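Local coordinates for coiled-coil quantitatively-enriched protein 1 (Schizosaccharomyces pombe, PDB 7CUJ), which acts as a molecular adaptor that links telomeres to the meiotic centrosome, and is required for telomere length regulation and chromosome segregation, at residues A20-M25 with H61-H66; S102-L107 with T136-S141; V11-L16 with P305-L310; Q31-C36 with R54-S59. One frame throughout, in Å; residues are numbered along the deposited sequence.

Contact 1 (A20-M25 with H61-H66)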
loop_
_atom_site.group_PDB
_atom_site.type_symbol
_atom_site.label_atom_id
_atom_site.label_comp_id
_atom_site.label_asym_id
_atom_site.label_seq_id
_atom_site.Cartn_x
_atom_site.Cartn_y
_atom_site.Cartn_z
ATOM N N ALA A 20 12.778 -4.112 -21.931
ATOM C CA ALA A 20 11.960 -5.021 -21.143
ATOM C C ALA A 20 12.184 -4.771 -19.652
ATOM O O ALA A 20 11.233 -4.800 -18.873
ATOM C CB ALA A 20 12.247 -6.454 -21.524
ATOM N N LEU A 21 13.444 -4.503 -19.282
ATOM C CA LEU A 21 13.864 -4.240 -17.912
ATOM C C LEU A 21 13.156 -2.995 -17.383
ATOM O O LEU A 21 12.621 -3.008 -16.279
ATOM C CB LEU A 21 15.384 -4.028 -17.896
ATOM C CG LEU A 21 16.134 -4.333 -16.596
ATOM C CD1 LEU A 21 17.427 -3.535 -16.531
ATOM C CD2 LEU A 21 15.296 -4.075 -15.354
ATOM N N GLN A 22 13.182 -1.919 -18.177
ATOM C CA GLN A 22 12.610 -0.641 -17.787
ATOM C C GLN A 22 11.110 -0.790 -17.541
ATOM O O GLN A 22 10.577 -0.197 -16.608
ATOM C CB GLN A 22 12.883 0.415 -18.862
ATOM C CG GLN A 22 14.243 1.085 -18.743
ATOM C CD GLN A 22 14.538 2.021 -19.892
ATOM O OE1 GLN A 22 14.333 1.694 -21.056
ATOM N NE2 GLN A 22 15.036 3.203 -19.571
ATOM N N ARG A 23 10.443 -1.587 -18.386
ATOM C CA ARG A 23 9.006 -1.801 -18.293
ATOM C C ARG A 23 8.678 -2.592 -17.029
ATOM O O ARG A 23 7.725 -2.261 -16.325
ATOM C CB ARG A 23 8.479 -2.503 -19.548
ATOM C CG ARG A 23 8.476 -1.616 -20.782
ATOM C CD ARG A 23 8.855 -2.388 -22.026
ATOM N NE ARG A 23 7.755 -2.492 -22.970
ATOM C CZ ARG A 23 7.766 -1.997 -24.205
ATOM N NH1 ARG A 23 8.835 -1.365 -24.665
ATOM N NH2 ARG A 23 6.707 -2.145 -24.981
ATOM N N LYS A 24 9.472 -3.635 -16.762
ATOM C CA LYS A 24 9.323 -4.427 -15.555
ATOM C C LYS A 24 9.417 -3.508 -14.342
ATOM O O LYS A 24 8.591 -3.590 -13.436
ATOM C CB LYS A 24 10.430 -5.478 -15.456
ATOM C CG LYS A 24 10.219 -6.745 -16.266
ATOM C CD LYS A 24 11.279 -7.767 -15.941
ATOM C CE LYS A 24 11.505 -8.769 -17.049
ATOM N NZ LYS A 24 12.872 -9.337 -16.986
ATOM N N MET A 25 10.425 -2.629 -14.356
ATOM C CA MET A 25 10.699 -1.735 -13.246
ATOM C C MET A 25 9.541 -0.761 -13.049
ATOM O O MET A 25 9.167 -0.468 -11.916
ATOM C CB MET A 25 11.994 -0.954 -13.480
ATOM C CG MET A 25 13.236 -1.752 -13.150
ATOM S SD MET A 25 14.713 -0.718 -13.286
ATOM C CE MET A 25 15.822 -1.590 -12.183
ATOM N N HIS A 61 11.380 8.904 -13.215
ATOM C CA HIS A 61 12.422 9.651 -13.905
ATOM C C HIS A 61 13.701 8.824 -13.989
ATOM O O HIS A 61 14.319 8.759 -15.051
ATOM C CB HIS A 61 12.694 10.994 -13.214
ATOM C CG HIS A 61 11.759 12.080 -13.621
ATOM N ND1 HIS A 61 11.536 12.402 -14.945
ATOM C CD2 HIS A 61 11.003 12.926 -12.892
ATOM C CE1 HIS A 61 10.674 13.395 -15.012
ATOM N NE2 HIS A 61 10.333 13.737 -13.767
ATOM N N ASN A 62 14.081 8.194 -12.868
ATOM C CA ASN A 62 15.340 7.470 -12.771
ATOM C C ASN A 62 15.345 6.281 -13.729
ATOM O O ASN A 62 16.324 6.075 -14.445
ATOM C CB ASN A 62 15.662 7.038 -11.336
ATOM C CG ASN A 62 15.917 8.201 -10.401
ATOM O OD1 ASN A 62 16.151 9.327 -10.841
ATOM N ND2 ASN A 62 15.864 7.938 -9.104
ATOM N N ILE A 63 14.246 5.514 -13.729
ATOM C CA ILE A 63 14.088 4.356 -14.598
ATOM C C ILE A 63 14.212 4.800 -16.056
ATOM O O ILE A 63 14.798 4.092 -16.874
ATOM C CB ILE A 63 12.759 3.624 -14.307
ATOM C CG1 ILE A 63 12.777 2.967 -12.921
ATOM C CG2 ILE A 63 12.423 2.617 -15.398
ATOM C CD1 ILE A 63 11.405 2.724 -12.322
ATOM N N ALA A 64 13.675 5.990 -16.356
ATOM C CA ALA A 64 13.654 6.534 -17.703
ATOM C C ALA A 64 15.038 7.044 -18.100
ATOM O O ALA A 64 15.356 7.103 -19.285
ATOM C CB ALA A 64 12.612 7.623 -17.807
ATOM N N LYS A 65 15.852 7.426 -17.109
ATOM C CA LYS A 65 17.224 7.835 -17.374
ATOM C C LYS A 65 18.055 6.595 -17.685
ATOM O O LYS A 65 18.546 6.445 -18.802
ATOM C CB LYS A 65 17.808 8.623 -16.199
ATOM C CG LYS A 65 17.290 10.045 -16.059
ATOM C CD LYS A 65 17.785 10.735 -14.805
ATOM C CE LYS A 65 16.704 11.566 -14.144
ATOM N NZ LYS A 65 17.179 12.185 -12.883
ATOM N N HIS A 66 18.183 5.705 -16.695
ATOM C CA HIS A 66 18.831 4.419 -16.895
ATOM C C HIS A 66 18.449 3.464 -15.771
ATOM O O HIS A 66 18.524 3.832 -14.601
ATOM C CB HIS A 66 20.354 4.581 -16.969
ATOM C CG HIS A 66 21.018 3.510 -17.764
ATOM N ND1 HIS A 66 21.504 3.737 -19.033
ATOM C CD2 HIS A 66 21.261 2.209 -17.493
ATOM C CE1 HIS A 66 22.035 2.628 -19.504
ATOM N NE2 HIS A 66 21.894 1.674 -18.579
#

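Contact 2 (S102-L107 with T136-S141)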
loop_
_atom_site.group_PDB
_atom_site.type_symbol
_atom_site.label_atom_id
_atom_site.label_comp_id
_atom_site.label_asym_id
_atom_site.label_seq_id
_atom_site.Cartn_x
_atom_site.Cartn_y
_atom_site.Cartn_z
ATOM N N SER A 102 17.839 2.697 -24.856
ATOM C CA SER A 102 17.646 3.170 -26.217
ATOM C C SER A 102 18.304 4.533 -26.400
ATOM O O SER A 102 18.580 4.936 -27.524
ATOM C CB SER A 102 16.181 3.261 -26.545
ATOM O OG SER A 102 15.687 2.020 -27.017
ATOM N N LYS A 103 18.519 5.244 -25.288
ATOM C CA LYS A 103 19.063 6.592 -25.328
ATOM C C LYS A 103 20.562 6.541 -25.619
ATOM O O LYS A 103 21.051 7.272 -26.478
ATOM C CB LYS A 103 18.744 7.335 -24.030
ATOM C CG LYS A 103 17.291 7.757 -23.886
ATOM C CD LYS A 103 17.012 8.554 -22.638
ATOM C CE LYS A 103 15.582 9.047 -22.590
ATOM N NZ LYS A 103 15.297 9.761 -21.324
ATOM N N PHE A 104 21.277 5.673 -24.892
ATOM C CA PHE A 104 22.696 5.448 -25.112
ATOM C C PHE A 104 22.930 4.974 -26.546
ATOM O O PHE A 104 23.808 5.497 -27.233
ATOM C CB PHE A 104 23.249 4.452 -24.089
ATOM C CG PHE A 104 23.763 5.064 -22.811
ATOM C CD1 PHE A 104 22.940 5.842 -22.010
ATOM C CD2 PHE A 104 25.070 4.844 -22.395
ATOM C CE1 PHE A 104 23.416 6.400 -20.832
ATOM C CE2 PHE A 104 25.544 5.400 -21.214
ATOM C CZ PHE A 104 24.717 6.177 -20.434
ATOM N N LEU A 105 22.129 3.992 -26.984
ATOM C CA LEU A 105 22.256 3.413 -28.313
ATOM C C LEU A 105 21.987 4.479 -29.373
ATOM O O LEU A 105 22.689 4.536 -30.381
ATOM C CB LEU A 105 21.297 2.226 -28.460
ATOM C CG LEU A 105 21.285 1.545 -29.831
ATOM C CD1 LEU A 105 22.658 1.001 -30.197
ATOM C CD2 LEU A 105 20.247 0.434 -29.875
ATOM N N PHE A 106 20.970 5.319 -29.129
ATOM C CA PHE A 106 20.639 6.402 -30.039
ATOM C C PHE A 106 21.855 7.304 -30.242
ATOM O O PHE A 106 22.216 7.604 -31.378
ATOM C CB PHE A 106 19.430 7.204 -29.549
ATOM C CG PHE A 106 19.182 8.473 -30.324
ATOM C CD1 PHE A 106 18.485 8.447 -31.525
ATOM C CD2 PHE A 106 19.674 9.690 -29.872
ATOM C CE1 PHE A 106 18.272 9.612 -32.248
ATOM C CE2 PHE A 106 19.463 10.854 -30.597
ATOM C CZ PHE A 106 18.763 10.813 -31.785
ATOM N N LEU A 107 22.474 7.721 -29.131
ATOM C CA LEU A 107 23.580 8.665 -29.162
ATOM C C LEU A 107 24.778 8.057 -29.889
ATOM O O LEU A 107 25.483 8.760 -30.610
ATOM C CB LEU A 107 23.932 9.081 -27.730
ATOM C CG LEU A 107 22.946 10.041 -27.064
ATOM C CD1 LEU A 107 23.252 10.188 -25.583
ATOM C CD2 LEU A 107 22.950 11.402 -27.744
ATOM N N THR A 136 29.889 10.104 -21.017
ATOM C CA THR A 136 31.071 10.805 -21.495
ATOM C C THR A 136 32.189 9.810 -21.801
ATOM O O THR A 136 32.809 9.878 -22.860
ATOM C CB THR A 136 31.543 11.863 -20.486
ATOM O OG1 THR A 136 30.472 12.769 -20.215
ATOM C CG2 THR A 136 32.749 12.646 -20.959
ATOM N N GLN A 137 32.429 8.885 -20.864
ATOM C CA GLN A 137 33.523 7.936 -20.977
ATOM C C GLN A 137 33.213 6.901 -22.057
ATOM O O GLN A 137 34.120 6.411 -22.726
ATOM C CB GLN A 137 33.820 7.275 -19.628
ATOM C CG GLN A 137 34.454 8.212 -18.606
ATOM C CD GLN A 137 35.773 8.801 -19.052
ATOM O OE1 GLN A 137 36.568 8.160 -19.736
ATOM N NE2 GLN A 137 36.019 10.038 -18.654
ATOM N N TRP A 138 31.925 6.587 -22.225
ATOM C CA TRP A 138 31.519 5.556 -23.165
ATOM C C TRP A 138 31.560 6.070 -24.604
ATOM O O TRP A 138 31.826 5.296 -25.522
ATOM C CB TRP A 138 30.149 4.979 -22.798
ATOM C CG TRP A 138 29.690 3.937 -23.769
ATOM C CD1 TRP A 138 30.277 2.729 -24.015
ATOM C CD2 TRP A 138 28.560 4.022 -24.652
ATOM N NE1 TRP A 138 29.584 2.052 -24.981
ATOM C CE2 TRP A 138 28.526 2.819 -25.390
ATOM C CE3 TRP A 138 27.576 4.990 -24.889
ATOM C CZ2 TRP A 138 27.544 2.561 -26.346
ATOM C CZ3 TRP A 138 26.606 4.734 -25.832
ATOM C CH2 TRP A 138 26.591 3.535 -26.548
ATOM N N LEU A 139 31.290 7.366 -24.795
ATOM C CA LEU A 139 31.320 7.961 -26.123
ATOM C C LEU A 139 32.764 8.080 -26.606
ATOM O O LEU A 139 33.041 7.849 -27.781
ATOM C CB LEU A 139 30.625 9.328 -26.108
ATOM C CG LEU A 139 29.099 9.306 -25.998
ATOM C CD1 LEU A 139 28.549 10.720 -25.888
ATOM C CD2 LEU A 139 28.468 8.579 -27.178
ATOM N N LYS A 140 33.673 8.441 -25.688
ATOM C CA LYS A 140 35.100 8.498 -25.966
ATOM C C LYS A 140 35.574 7.124 -26.435
ATOM O O LYS A 140 36.330 7.021 -27.397
ATOM C CB LYS A 140 35.877 8.915 -24.713
ATOM C CG LYS A 140 35.765 10.381 -24.315
ATOM C CD LYS A 140 36.433 10.672 -22.987
ATOM C CE LYS A 140 36.284 12.113 -22.545
ATOM N NZ LYS A 140 36.988 12.381 -21.269
ATOM N N SER A 141 35.091 6.084 -25.743
ATOM C CA SER A 141 35.416 4.689 -25.999
ATOM C C SER A 141 35.106 4.293 -27.442
ATOM O O SER A 141 35.734 3.381 -27.975
ATOM C CB SER A 141 34.697 3.799 -25.012
ATOM O OG SER A 141 34.280 2.583 -25.617
#

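Contact 3 (V11-L16 with P305-L310)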
loop_
_atom_site.group_PDB
_atom_site.type_symbol
_atom_site.label_atom_id
_atom_site.label_comp_id
_atom_site.label_asym_id
_atom_site.label_seq_id
_atom_site.Cartn_x
_atom_site.Cartn_y
_atom_site.Cartn_z
ATOM N N VAL A 11 11.513 23.087 -30.568
ATOM C CA VAL A 11 11.745 21.994 -29.638
ATOM C C VAL A 11 11.146 20.728 -30.246
ATOM O O VAL A 11 9.936 20.655 -30.443
ATOM C CB VAL A 11 11.114 22.306 -28.266
ATOM C CG1 VAL A 11 11.257 21.148 -27.286
ATOM C CG2 VAL A 11 11.663 23.593 -27.666
ATOM N N LEU A 12 11.999 19.735 -30.534
ATOM C CA LEU A 12 11.571 18.520 -31.212
ATOM C C LEU A 12 11.814 17.297 -30.328
ATOM O O LEU A 12 12.841 17.206 -29.655
ATOM C CB LEU A 12 12.327 18.388 -32.538
ATOM C CG LEU A 12 12.127 19.524 -33.544
ATOM C CD1 LEU A 12 13.114 19.406 -34.694
ATOM C CD2 LEU A 12 10.696 19.547 -34.070
ATOM N N ASP A 13 10.866 16.350 -30.371
ATOM C CA ASP A 13 10.905 15.152 -29.548
ATOM C C ASP A 13 11.394 13.956 -30.358
ATOM O O ASP A 13 10.996 13.769 -31.504
ATOM C CB ASP A 13 9.526 14.824 -28.972
ATOM C CG ASP A 13 8.899 15.980 -28.214
ATOM O OD1 ASP A 13 9.660 16.789 -27.646
ATOM O OD2 ASP A 13 7.654 16.066 -28.206
ATOM N N ILE A 14 12.240 13.142 -29.720
ATOM C CA ILE A 14 12.689 11.869 -30.256
ATOM C C ILE A 14 12.153 10.766 -29.346
ATOM O O ILE A 14 12.662 10.550 -28.247
ATOM C CB ILE A 14 14.228 11.838 -30.375
ATOM C CG1 ILE A 14 14.743 12.980 -31.258
ATOM C CG2 ILE A 14 14.706 10.480 -30.870
ATOM C CD1 ILE A 14 16.218 13.273 -31.109
ATOM N N GLY A 15 11.100 10.092 -29.816
ATOM C CA GLY A 15 10.504 8.988 -29.085
ATOM C C GLY A 15 11.335 7.717 -29.226
ATOM O O GLY A 15 11.497 7.197 -30.327
ATOM N N LEU A 16 11.844 7.227 -28.091
ATOM C CA LEU A 16 12.675 6.035 -28.049
ATOM C C LEU A 16 12.011 4.999 -27.148
ATOM O O LEU A 16 11.511 5.336 -26.075
ATOM C CB LEU A 16 14.056 6.412 -27.504
ATOM C CG LEU A 16 14.909 7.309 -28.400
ATOM C CD1 LEU A 16 16.069 7.901 -27.617
ATOM C CD2 LEU A 16 15.424 6.539 -29.605
ATOM N N PRO A 305 7.614 10.984 -36.550
ATOM C CA PRO A 305 6.249 11.278 -36.118
ATOM C C PRO A 305 6.338 11.836 -34.701
ATOM O O PRO A 305 7.275 11.521 -33.970
ATOM C CB PRO A 305 5.562 9.905 -36.114
ATOM C CG PRO A 305 6.695 8.924 -35.909
ATOM C CD PRO A 305 7.880 9.538 -36.629
ATOM N N PRO A 306 5.384 12.690 -34.268
ATOM C CA PRO A 306 5.409 13.227 -32.911
ATOM C C PRO A 306 4.998 12.115 -31.949
ATOM O O PRO A 306 4.501 11.078 -32.378
ATOM C CB PRO A 306 4.351 14.338 -32.970
ATOM C CG PRO A 306 3.364 13.855 -34.006
ATOM C CD PRO A 306 4.217 13.149 -35.039
ATOM N N LEU A 307 5.232 12.327 -30.652
ATOM C CA LEU A 307 4.801 11.364 -29.652
ATOM C C LEU A 307 3.278 11.306 -29.653
ATOM O O LEU A 307 2.625 12.344 -29.755
ATOM C CB LEU A 307 5.337 11.790 -28.282
ATOM C CG LEU A 307 6.850 11.679 -28.112
ATOM C CD1 LEU A 307 7.313 12.525 -26.940
ATOM C CD2 LEU A 307 7.270 10.231 -27.920
ATOM N N MET A 308 2.728 10.087 -29.555
ATOM C CA MET A 308 1.283 9.906 -29.575
ATOM C C MET A 308 0.672 10.536 -28.326
ATOM O O MET A 308 1.284 10.531 -27.263
ATOM C CB MET A 308 0.871 8.433 -29.702
ATOM C CG MET A 308 1.290 7.551 -28.542
ATOM S SD MET A 308 0.664 5.860 -28.738
ATOM C CE MET A 308 1.647 5.293 -30.127
ATOM N N ASP A 309 -0.529 11.102 -28.482
ATOM C CA ASP A 309 -1.176 11.874 -27.432
ATOM C C ASP A 309 -1.834 10.924 -26.434
ATOM O O ASP A 309 -2.521 9.986 -26.832
ATOM C CB ASP A 309 -2.184 12.867 -28.017
ATOM C CG ASP A 309 -2.677 13.916 -27.031
ATOM O OD1 ASP A 309 -2.280 13.858 -25.847
ATOM O OD2 ASP A 309 -3.453 14.790 -27.457
ATOM N N LEU A 310 -1.632 11.195 -25.138
ATOM C CA LEU A 310 -2.117 10.320 -24.079
ATOM C C LEU A 310 -3.200 11.012 -23.251
ATOM O O LEU A 310 -3.519 10.555 -22.154
ATOM C CB LEU A 310 -0.944 9.906 -23.183
ATOM C CG LEU A 310 0.209 9.167 -23.861
ATOM C CD1 LEU A 310 1.367 8.986 -22.889
ATOM C CD2 LEU A 310 -0.241 7.823 -24.416
HETATM O O HOH W 1 8.827 14.078 -33.413
HETATM O O HOH W 2 6.063 14.999 -30.339
#

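Contact 4 (Q31-C36 with R54-S59)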
loop_
_atom_site.group_PDB
_atom_site.type_symbol
_atom_site.label_atom_id
_atom_site.label_comp_id
_atom_site.label_asym_id
_atom_site.label_seq_id
_atom_site.Cartn_x
_atom_site.Cartn_y
_atom_site.Cartn_z
ATOM N N GLN A 31 3.070 -0.936 -8.888
ATOM C CA GLN A 31 2.537 -1.977 -8.025
ATOM C C GLN A 31 2.855 -1.650 -6.564
ATOM O O GLN A 31 1.981 -1.742 -5.707
ATOM C CB GLN A 31 3.117 -3.321 -8.473
ATOM C CG GLN A 31 2.656 -4.522 -7.659
ATOM C CD GLN A 31 3.523 -5.730 -7.929
ATOM O OE1 GLN A 31 4.720 -5.738 -7.643
ATOM N NE2 GLN A 31 2.920 -6.771 -8.481
ATOM N N TYR A 32 4.107 -1.249 -6.302
ATOM C CA TYR A 32 4.587 -0.916 -4.970
ATOM C C TYR A 32 3.870 0.327 -4.445
ATOM O O TYR A 32 3.696 0.478 -3.238
ATOM C CB TYR A 32 6.108 -0.714 -4.991
ATOM C CG TYR A 32 6.743 -0.543 -3.633
ATOM C CD1 TYR A 32 7.145 -1.645 -2.894
ATOM C CD2 TYR A 32 6.932 0.717 -3.081
ATOM C CE1 TYR A 32 7.717 -1.502 -1.641
ATOM C CE2 TYR A 32 7.504 0.877 -1.829
ATOM C CZ TYR A 32 7.894 -0.239 -1.105
ATOM O OH TYR A 32 8.456 -0.106 0.129
ATOM N N PHE A 33 3.466 1.213 -5.363
ATOM C CA PHE A 33 2.804 2.467 -5.038
ATOM C C PHE A 33 1.299 2.373 -5.302
ATOM O O PHE A 33 0.622 3.399 -5.361
ATOM C CB PHE A 33 3.400 3.602 -5.882
ATOM C CG PHE A 33 4.615 4.271 -5.291
ATOM C CD1 PHE A 33 5.884 3.752 -5.505
ATOM C CD2 PHE A 33 4.490 5.413 -4.513
ATOM C CE1 PHE A 33 7.002 4.359 -4.951
ATOM C CE2 PHE A 33 5.610 6.023 -3.968
ATOM C CZ PHE A 33 6.863 5.494 -4.185
ATOM N N ALA A 34 0.770 1.153 -5.454
ATOM C CA ALA A 34 -0.590 0.977 -5.950
ATOM C C ALA A 34 -1.599 1.735 -5.085
ATOM O O ALA A 34 -2.383 2.518 -5.613
ATOM C CB ALA A 34 -0.938 -0.486 -6.092
ATOM N N PHE A 35 -1.546 1.513 -3.763
ATOM C CA PHE A 35 -2.448 2.148 -2.813
ATOM C C PHE A 35 -2.332 3.666 -2.910
ATOM O O PHE A 35 -3.336 4.360 -3.038
ATOM C CB PHE A 35 -2.150 1.700 -1.378
ATOM C CG PHE A 35 -3.081 2.286 -0.347
ATOM C CD1 PHE A 35 -2.882 3.566 0.152
ATOM C CD2 PHE A 35 -4.181 1.572 0.106
ATOM C CE1 PHE A 35 -3.752 4.114 1.085
ATOM C CE2 PHE A 35 -5.049 2.116 1.044
ATOM C CZ PHE A 35 -4.833 3.385 1.536
ATOM N N CYS A 36 -1.089 4.151 -2.836
ATOM C CA CYS A 36 -0.745 5.563 -2.819
ATOM C C CYS A 36 -1.230 6.267 -4.089
ATOM O O CYS A 36 -1.736 7.384 -4.018
ATOM C CB CYS A 36 0.765 5.720 -2.688
ATOM S SG CYS A 36 1.283 7.412 -2.309
ATOM N N ARG A 54 5.964 12.304 -4.915
ATOM C CA ARG A 54 7.162 12.919 -5.468
ATOM C C ARG A 54 8.274 11.878 -5.592
ATOM O O ARG A 54 9.060 11.933 -6.531
ATOM C CB ARG A 54 7.583 14.163 -4.678
ATOM C CG ARG A 54 6.745 15.394 -4.993
ATOM C CD ARG A 54 7.342 16.707 -4.518
ATOM N NE ARG A 54 7.668 16.704 -3.097
ATOM C CZ ARG A 54 6.801 16.934 -2.114
ATOM N NH1 ARG A 54 5.531 17.189 -2.385
ATOM N NH2 ARG A 54 7.208 16.904 -0.857
ATOM N N LEU A 55 8.315 10.925 -4.654
ATOM C CA LEU A 55 9.293 9.849 -4.702
ATOM C C LEU A 55 8.966 8.896 -5.852
ATOM O O LEU A 55 9.873 8.390 -6.511
ATOM C CB LEU A 55 9.331 9.123 -3.353
ATOM C CG LEU A 55 10.288 7.934 -3.268
ATOM C CD1 LEU A 55 11.744 8.370 -3.412
ATOM C CD2 LEU A 55 10.076 7.151 -1.978
ATOM N N PHE A 56 7.665 8.669 -6.085
ATOM C CA PHE A 56 7.208 7.868 -7.210
ATOM C C PHE A 56 7.680 8.502 -8.516
ATOM O O PHE A 56 8.219 7.820 -9.383
ATOM C CB PHE A 56 5.681 7.732 -7.231
ATOM C CG PHE A 56 5.158 7.130 -8.510
ATOM C CD1 PHE A 56 5.238 5.762 -8.735
ATOM C CD2 PHE A 56 4.626 7.931 -9.512
ATOM C CE1 PHE A 56 4.781 5.209 -9.922
ATOM C CE2 PHE A 56 4.172 7.377 -10.699
ATOM C CZ PHE A 56 4.251 6.016 -10.903
ATOM N N ILE A 57 7.467 9.816 -8.637
ATOM C CA ILE A 57 7.826 10.555 -9.834
ATOM C C ILE A 57 9.338 10.494 -10.049
ATOM O O ILE A 57 9.784 10.281 -11.175
ATOM C CB ILE A 57 7.266 11.993 -9.782
ATOM C CG1 ILE A 57 5.745 11.988 -9.973
ATOM C CG2 ILE A 57 7.965 12.894 -10.796
ATOM C CD1 ILE A 57 5.058 13.256 -9.513
ATOM N N GLN A 58 10.110 10.658 -8.964
ATOM C CA GLN A 58 11.563 10.654 -9.038
ATOM C C GLN A 58 12.053 9.301 -9.548
ATOM O O GLN A 58 12.884 9.243 -10.453
ATOM C CB GLN A 58 12.192 11.007 -7.686
ATOM C CG GLN A 58 13.705 11.186 -7.742
ATOM C CD GLN A 58 14.123 12.267 -8.711
ATOM O OE1 GLN A 58 13.799 13.443 -8.538
ATOM N NE2 GLN A 58 14.845 11.875 -9.752
ATOM N N SER A 59 11.509 8.222 -8.972
ATOM C CA SER A 59 11.850 6.854 -9.338
ATOM C C SER A 59 11.550 6.590 -10.812
ATOM O O SER A 59 12.305 5.880 -11.472
ATOM C CB SER A 59 11.113 5.871 -8.470
ATOM O OG SER A 59 11.347 6.132 -7.099
#

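Contact 1 (A20-M25 with H61-H66)
Q22 holds CG beside its backbone N (chi1 -84°) and keeps its chain extended beyond it, so the amide reaches across to the last turn of the opposite helix, sliding past I63, which runs the other way. I63 in turn sets CG2 anti to the backbone N and CG1 beside it, and thereby offers both branches to residues 20-25. The two helices are antiparallel, the axes of these short segments approach to 9.8 Å, and Q22 lies level with I63. NE2 of Q22 donates to O of I63 at 2.8 Å, nearly straight and close to the plane of its own amide, while the donor lies slightly out of the carbonyl plane. OE1 of the same amide accepts from the backbone N of S19, just before the helix begins, so both ends of the group are fixed and its flip is determined. Beside this bond, CG2 of I63 packs against the backbone of Q22, 3.6 Å from its O, and CD1 of I63 lies 3.9 Å from CB of M25. With an alanine here, O of I63 would probably be left without its side-chain donor in a buried place, and S19 N without its acceptor. The bond matters because the residue four positions after I63 is P67, which has no N-H to offer: the glutamine supplies the donor that the helix cannot provide at its own C-terminal end.

Contact 2 (S102-L107 with T136-S141)
Helices 102-112 and 129-141 come closest, within these segments, at F104 and W138, whose CA atoms are 9.0 Å apart, and the gap is bridged by aromatic side chains. W138 extends its indole toward the other helix with CG anti to the backbone N (chi1 179°), which carries the six-membered ring up to the main chain of F104. There CZ3 of W138 lies 3.2 Å from O of F104 and CH2 of W138 lies 3.5 Å from the same oxygen. The carbonyl sits at the rim of the indole, in its plane, so it faces the weakly positive C-H edge and not the electron-rich face. The phenyl ring meets the indole at a slant: the planes are inclined by 31° with centroids 5.5 Å apart, and CD2 of F104 touches CE3 of W138 at 3.5 Å. This fragment of the protein folds as an α/β domain around a parallel sheet, and the contact joins the helices that precede and follow strand 121-126. Helix 129-141 is the helix of the beta-alpha-beta crossover from that strand to strand 146-148. A serine in place of W138 would probably open a gap between the two helices, leaving the F104 ring without its slanted neighbour and O of F104 without the C-H edge against it. The phenyl has a further aromatic partner in H66, which it meets edge-to-face, while the indole also packs on S95 and A98, in the loop before helix 102-112.

Contact 3 (V11-L16 with P305-L310)
P305 meets the strand through a water: it donates to O of P305 at 3.0 Å and to O of D13 at 2.9 Å. P306 carries the chain on to L307, where the direct contact is made. The N-H of L307 is held by a second water, at 2.8 Å, which donates to OD2 of D13. With CG set beside the backbone N (chi1 -69°), the leucine side chain points at the strand and forks over it. CD1 of L307 rests on D13, 3.8 Å from its CB, and CD2 lies 3.7 Å from CA of G15, a closeness that leaves no room for a beta carbon on that side. Strand 11-16 is an outermost strand of the parallel sheet within this chain; one backbone edge pairs with strand 208-213, the water from P305 sits on O of D13, and L307 covers the sheet face bearing D13, G15 and I212. The carboxylate of D13 is held mainly by R210 of strand 208-213, through a salt bridge to OD1; OD2 takes the second water, with K222 of helix 217-223 at long, weak ion-pair range. L307 also packs on this helix, whose H219 bonds O of M308 through NE2.

Contact 4 (Q31-C36 with R54-S59)
F33 and F56 form a T-shaped pair, the edge of F56 directed at the face of F33, with centroids 5.4 Å apart and planes at 62°. CB of F56 lies over the same face by its place on the helix, and CG anti to the backbone N (chi1 169°) turns the F56 ring so that its edge meets that face. The CB makes a CH-pi contact, 3.8 Å from the F33 centroid and 15° off the ring normal, though displaced toward the rim. One phenylalanine therefore uses both a methylene and a ring edge against a single face of the other. The remaining apolar contact is at the periphery: CZ of F33 lies 4.2 Å from CD2 of L55, near the plane of the ring. No hydrogen bond crosses between the two segments. O of L55 takes two donors, OG of S59 at 2.8 Å and N of S59, so the hydroxyl donates back into its own helix. F33 itself stands at the break between helices 20-32 and 34-41, as the N-cap residue of the second, and its ring also meets an aromatic side chain of another protein's chain edge-to-face. Such a joint depends on shape and on the weak polarity of C-H groups over a pi face: between these segments the break at F33 meets helix 47-65 through apolar and aromatic contact.

How the contacts relate
Contacts 1, 2 and 4 are buried, whereas contact 3 is only partly so and is the one that relies on water. Contacts 1 and 4 both join helix 47-65 to the helical region that starts at residue 20, with centres about 14 Å apart, yet one is settled by a hydrogen bond from a glutamine side chain at a helix end and the other by phenyl rings. Segments of both also touch a chain of another protein. Contacts 2 and 3 belong to the sheet region, and no other protein chain reaches them; F106 packs on I14 to connect the two. Contacts 1 and 2 also touch, A64 meeting K103, while contacts 2 and 4 do not.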